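Local structure of CS6 fimbrial subunit B, CS6 fimbrial subunit A (Escherichia coli, 4B9G) at residues A[44-47]-A[48-51]. The protein forms, as a pilin subunit, part of the CS6 colonization factor with which enterotoxigenic Escherichia coli probably attaches to host cells. Numbering follows the deposited sequence.
Sequences TIPA and GVSA
Between Pro46 and Val49 the chain reverses in a type II beta turn, closed by a hydrogen bond from Val49 N to Pro46 O of 3.1 Å that is fairly straight, with an N-H...O angle of 155°. The donor lies 31° off the carbonyl plane. Gly48 takes the third position with a positive phi of 97°, the backbone shape a type II turn calls for and glycine adopts readily. Gly48 N is 3.3 Å from Pro46 O at a poor angle, and is hydrogen-bonded to Glu105 OE1. The side chain of Val49 points back toward segment 44-47 and touches Ile45 and Pro46. Its CG1, anti to the backbone N (chi1 173°), lies 3.9 Å from Ile45 CG2, which also meets Val49 CB at 3.7 Å; the two side chains cross at about a right angle. The other branch, Val49 CG2, lies 4.0 Å from Pro46 CD. Phe138 of strand 128-142 touches both Pro46 and Val49, and Val103 touches Ile45. This is a proline-led type II turn with glycine third, linking strands 37-44 and 51-56 in the CssB part of the fusion; a classic beta bulge follows, with Ser50 and Ala51 opposite Tyr139.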
loop_
_atom_site.group_PDB
_atom_site.type_symbol
_atom_site.label_atom_id
_atom_site.label_comp_id
_atom_site.label_asym_id
_atom_site.label_seq_id
_atom_site.Cartn_x
_atom_site.Cartn_y
_atom_site.Cartn_z
ATOM N N THR A 44 2.052 13.942 -1.784
ATOM C CA THR A 44 1.300 15.172 -2.125
ATOM C C THR A 44 0.996 15.089 -3.607
ATOM O O THR A 44 1.810 14.714 -4.387
ATOM C CB THR A 44 2.023 16.512 -1.749
ATOM O OG1 THR A 44 2.195 16.587 -0.335
ATOM C CG2 THR A 44 1.223 17.743 -2.185
ATOM N N ILE A 45 -0.193 15.453 -3.989
ATOM C CA ILE A 45 -0.623 15.283 -5.366
ATOM C C ILE A 45 -0.038 16.398 -6.249
ATOM O O ILE A 45 -0.312 17.577 -6.001
ATOM C CB ILE A 45 -2.150 15.359 -5.385
ATOM C CG1 ILE A 45 -2.764 14.339 -4.399
ATOM C CG2 ILE A 45 -2.658 15.182 -6.800
ATOM C CD1 ILE A 45 -2.345 12.894 -4.593
ATOM N N PRO A 46 0.727 16.047 -7.297
ATOM C CA PRO A 46 1.255 17.093 -8.172
ATOM C C PRO A 46 0.156 17.758 -8.975
ATOM O O PRO A 46 -0.870 17.169 -9.293
ATOM C CB PRO A 46 2.171 16.321 -9.129
ATOM C CG PRO A 46 2.483 15.043 -8.441
ATOM C CD PRO A 46 1.258 14.722 -7.653
ATOM N N ALA A 47 0.389 19.008 -9.358
ATOM C CA ALA A 47 -0.532 19.704 -10.247
ATOM C C ALA A 47 -0.691 18.867 -11.513
ATOM O O ALA A 47 0.287 18.327 -12.031
ATOM C CB ALA A 47 -0.008 21.088 -10.583
ATOM N N GLY A 48 -1.923 18.743 -12.003
ATOM C CA GLY A 48 -2.191 17.962 -13.196
ATOM C C GLY A 48 -2.658 16.538 -12.922
ATOM O O GLY A 48 -3.079 15.848 -13.853
ATOM N N VAL A 49 -2.581 16.085 -11.673
ATOM C CA VAL A 49 -3.048 14.750 -11.324
ATOM C C VAL A 49 -4.451 14.865 -10.747
ATOM O O VAL A 49 -4.675 15.567 -9.751
ATOM C CB VAL A 49 -2.094 14.083 -10.330
ATOM C CG1 VAL A 49 -2.684 12.774 -9.835
ATOM C CG2 VAL A 49 -0.730 13.877 -10.993
ATOM N N SER A 50 -5.403 14.191 -11.326
ATOM C CA SER A 50 -6.790 14.140 -10.958
ATOM C C SER A 50 -7.226 12.949 -10.161
ATOM O O SER A 50 -8.207 13.026 -9.452
ATOM C CB SER A 50 -7.723 14.295 -12.165
ATOM O OG SER A 50 -7.417 15.377 -12.928
ATOM N N ALA A 51 -6.503 11.842 -10.285
ATOM C CA ALA A 51 -6.887 10.605 -9.610
ATOM C C ALA A 51 -5.661 9.761 -9.312
ATOM O O ALA A 51 -4.625 9.865 -9.990
ATOM C CB ALA A 51 -7.895 9.814 -10.442
#